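Local structure of ALDH21) (Physcomitrella patens subsp. patens, 5MZ5) at residues A[76-81]-A[242-247]. The protein oxidises succinic semialdehyde with NADP(+) as an aldehyde dehydrogenase, and may also act on D-glyceraldehyde 3-phosphate or lactaldehyde. Numbering follows the deposited sequence.
Sequences KDIDDA and LPVSRE
Ile78 and Val244 meet tip to tip: CD1 of Ile78 lies 3.8 Å from CG2 of Val244 and 3.9 Å from its CG1, so that it sits against both methyls of the valine. The isoleucine points CG1 away from its own carbonyl carbon (chi1 -54°), and this long arm, not CG2, carries the contact. One carbon further back, CG1 of Ile78 rests 4.0 Å from CD1 of Leu242, whose side chain runs slantwise to it. The same leucine methyl also touches the helix one turn on, with CB of Ala81 3.9 Å from CD1 of Leu242. No hydrogen bond or salt bridge joins 76-81 to 242-247; the side-chain contacts are all apolar and come from four buried residues, with 170 Å² buried, both sides summed. Cutting Ile78 back to an alanine would remove CG1 and CD1, and would probably leave Val244 without its partner on helix 75-94, with a gap beside CD1 of Leu242. Within the helix, NZ of Lys76 forms a salt bridge with OD2 of Asp80 at 3.0 Å, on the syn side of the carboxylate, while Asp77 and Asp79 form salt bridges to Arg53 and Arg257 respectively. Phe252 of helix 251-254 touches both Ile78 and Val244, and Val210 flanks Ala81 and Leu242. The loop continues outermost strand 239-241 of the largely parallel Rossmann-type sheet and includes Arg246, which binds NADP(+), absent from this apo model; Val244 also packs against Lys212, another NADP(+)-binding residue. Helix 75-94 thus packs beside the edge strand and its neighbour 209-212 in the nucleotide-binding domain of the aldehyde dehydrogenase fold, near the cofactor site.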
ATOM      1  N   LYS A  76      -5.519 -23.171 -38.688  1.00 31.77           N
ATOM      2  CA  LYS A  76      -4.714 -22.109 -39.270  1.00 32.25           C
ATOM      3  C   LYS A  76      -5.108 -20.747 -38.683  1.00 36.09           C
ATOM      4  O   LYS A  76      -4.215 -19.950 -38.397  1.00 36.10           O
ATOM      5  CB  LYS A  76      -4.799 -22.109 -40.805  1.00 34.91           C
ATOM      6  CG  LYS A  76      -3.663 -21.328 -41.459  1.00 48.85           C
ATOM      7  CD  LYS A  76      -4.139 -20.553 -42.683  1.00 60.08           C
ATOM      8  CE  LYS A  76      -3.010 -19.915 -43.455  1.00 68.81           C
ATOM      9  NZ  LYS A  76      -2.421 -18.762 -42.728  1.00 77.48           N
ATOM     10  N   ASP A  77      -6.431 -20.506 -38.466  1.00 31.47           N
ATOM     11  CA  ASP A  77      -6.942 -19.281 -37.850  1.00 30.38           C
ATOM     12  C   ASP A  77      -6.373 -19.106 -36.444  1.00 34.45           C
ATOM     13  O   ASP A  77      -5.895 -18.016 -36.117  1.00 33.68           O
ATOM     14  CB  ASP A  77      -8.484 -19.275 -37.795  1.00 31.84           C
ATOM     15  CG  ASP A  77      -9.185 -19.215 -39.137  1.00 39.19           C
ATOM     16  OD1 ASP A  77      -8.617 -18.612 -40.086  1.00 39.41           O
ATOM     17  OD2 ASP A  77     -10.310 -19.752 -39.237  1.00 41.91           O
ATOM     18  N   ILE A  78      -6.379 -20.190 -35.628  1.00 31.53           N
ATOM     19  CA  ILE A  78      -5.850 -20.157 -34.257  1.00 30.97           C
ATOM     20  C   ILE A  78      -4.342 -19.849 -34.269  1.00 33.82           C
ATOM     21  O   ILE A  78      -3.900 -18.984 -33.513  1.00 33.32           O
ATOM     22  CB  ILE A  78      -6.228 -21.421 -33.438  1.00 34.00           C
ATOM     23  CG1 ILE A  78      -7.755 -21.652 -33.458  1.00 34.81           C
ATOM     24  CG2 ILE A  78      -5.741 -21.305 -31.983  1.00 33.73           C
ATOM     25  CD1 ILE A  78      -8.123 -23.103 -33.421  1.00 39.14           C
ATOM     26  N   ASP A  79      -3.578 -20.506 -35.173  1.00 29.53           N
ATOM     27  CA  ASP A  79      -2.147 -20.242 -35.336  1.00 29.28           C
ATOM     28  C   ASP A  79      -1.872 -18.784 -35.679  1.00 30.63           C
ATOM     29  O   ASP A  79      -0.988 -18.180 -35.083  1.00 29.71           O
ATOM     30  CB  ASP A  79      -1.538 -21.140 -36.412  1.00 31.91           C
ATOM     31  CG  ASP A  79      -0.920 -22.388 -35.851  1.00 43.03           C
ATOM     32  OD1 ASP A  79      -0.331 -22.312 -34.747  1.00 41.62           O
ATOM     33  OD2 ASP A  79      -1.008 -23.447 -36.521  1.00 51.74           O
ATOM     34  N   ASP A  80      -2.646 -18.232 -36.620  1.00 28.42           N
ATOM     35  CA  ASP A  80      -2.547 -16.843 -37.070  1.00 29.82           C
ATOM     36  C   ASP A  80      -2.899 -15.879 -35.943  1.00 32.29           C
ATOM     37  O   ASP A  80      -2.228 -14.856 -35.802  1.00 30.97           O
ATOM     38  CB  ASP A  80      -3.437 -16.589 -38.314  1.00 32.57           C
ATOM     39  CG  ASP A  80      -3.019 -17.318 -39.586  1.00 41.23           C
ATOM     40  OD1 ASP A  80      -1.856 -17.771 -39.661  1.00 42.20           O
ATOM     41  OD2 ASP A  80      -3.854 -17.429 -40.506  1.00 51.15           O
ATOM     42  N   ALA A  81      -3.922 -16.232 -35.123  1.00 27.89           N
ATOM     43  CA  ALA A  81      -4.372 -15.447 -33.971  1.00 26.11           C
ATOM     44  C   ALA A  81      -3.275 -15.341 -32.929  1.00 27.97           C
ATOM     45  O   ALA A  81      -3.000 -14.241 -32.427  1.00 27.31           O
ATOM     46  CB  ALA A  81      -5.628 -16.067 -33.363  1.00 26.55           C
ATOM     47  N   LEU A 242     -12.424 -16.374 -30.954  1.00 33.32           N
ATOM     48  CA  LEU A 242     -12.752 -17.500 -31.819  1.00 34.96           C
ATOM     49  C   LEU A 242     -13.456 -18.676 -31.101  1.00 38.77           C
ATOM     50  O   LEU A 242     -12.821 -19.362 -30.293  1.00 36.37           O
ATOM     51  CB  LEU A 242     -11.494 -18.057 -32.533  1.00 35.49           C
ATOM     52  CG  LEU A 242     -10.302 -17.148 -32.809  1.00 41.89           C
ATOM     53  CD1 LEU A 242      -9.001 -17.921 -32.639  1.00 42.58           C
ATOM     54  CD2 LEU A 242     -10.366 -16.589 -34.228  1.00 45.87           C
ATOM     55  N   PRO A 243     -14.743 -18.957 -31.412  1.00 37.91           N
ATOM     56  CA  PRO A 243     -15.376 -20.192 -30.897  1.00 38.57           C
ATOM     57  C   PRO A 243     -14.653 -21.332 -31.634  1.00 41.54           C
ATOM     58  O   PRO A 243     -14.437 -21.262 -32.850  1.00 41.58           O
ATOM     59  CB  PRO A 243     -16.847 -20.056 -31.330  1.00 40.89           C
ATOM     60  CG  PRO A 243     -16.983 -18.629 -31.820  1.00 44.79           C
ATOM     61  CD  PRO A 243     -15.645 -18.259 -32.343  1.00 39.77           C
ATOM     62  N   VAL A 244     -14.144 -22.295 -30.884  1.00 38.11           N
ATOM     63  CA  VAL A 244     -13.281 -23.329 -31.463  1.00 38.05           C
ATOM     64  C   VAL A 244     -13.879 -24.740 -31.295  1.00 41.70           C
ATOM     65  O   VAL A 244     -14.533 -25.047 -30.280  1.00 40.49           O
ATOM     66  CB  VAL A 244     -11.834 -23.157 -30.867  1.00 41.12           C
ATOM     67  CG1 VAL A 244     -10.961 -24.383 -31.038  1.00 40.68           C
ATOM     68  CG2 VAL A 244     -11.140 -21.936 -31.463  1.00 41.00           C
ATOM     69  N   SER A 245     -13.674 -25.572 -32.334  1.00 38.76           N
ATOM     70  CA  SER A 245     -14.086 -26.976 -32.375  1.00 40.01           C
ATOM     71  C   SER A 245     -13.212 -27.784 -31.399  1.00 44.10           C
ATOM     72  O   SER A 245     -12.111 -27.358 -31.031  1.00 43.10           O
ATOM     73  CB  SER A 245     -13.940 -27.545 -33.787  1.00 44.53           C
ATOM     74  OG  SER A 245     -12.595 -27.516 -34.248  1.00 55.45           O
ATOM     75  N   ARG A 246     -13.692 -28.964 -31.024  1.00 41.29           N
ATOM     76  CA  ARG A 246     -13.013 -29.877 -30.114  1.00 40.74           C
ATOM     77  C   ARG A 246     -11.621 -30.281 -30.616  1.00 43.30           C
ATOM     78  O   ARG A 246     -10.690 -30.350 -29.822  1.00 41.56           O
ATOM     79  CB  ARG A 246     -13.885 -31.119 -29.891  1.00 39.32           C
ATOM     80  CG  ARG A 246     -13.547 -31.826 -28.604  1.00 41.94           C
ATOM     81  CD  ARG A 246     -14.309 -33.096 -28.468  1.00 42.13           C
ATOM     82  NE  ARG A 246     -13.713 -33.962 -27.455  1.00 43.62           N
ATOM     83  CZ  ARG A 246     -14.194 -35.154 -27.145  1.00 55.84           C
ATOM     84  NH1 ARG A 246     -15.272 -35.622 -27.760  1.00 46.58           N
ATOM     85  NH2 ARG A 246     -13.607 -35.886 -26.212  1.00 41.86           N
ATOM     86  N   GLU A 247     -11.477 -30.484 -31.938  1.00 41.27           N
ATOM     87  CA  GLU A 247     -10.230 -30.914 -32.581  1.00 41.99           C
ATOM     88  C   GLU A 247      -9.053 -29.932 -32.400  1.00 45.36           C
ATOM     89  O   GLU A 247      -7.893 -30.355 -32.507  1.00 46.04           O
ATOM     90  CB  GLU A 247     -10.395 -31.298 -34.092  1.00 44.06           C
ATOM     91  CG  GLU A 247     -11.575 -30.738 -34.887  1.00 56.84           C
ATOM     92  CD  GLU A 247     -12.904 -31.456 -34.746  1.00 72.66           C
ATOM     93  OE1 GLU A 247     -13.084 -32.506 -35.404  1.00 73.12           O
ATOM     94  OE2 GLU A 247     -13.779 -30.947 -34.008  1.00 53.03           O
TER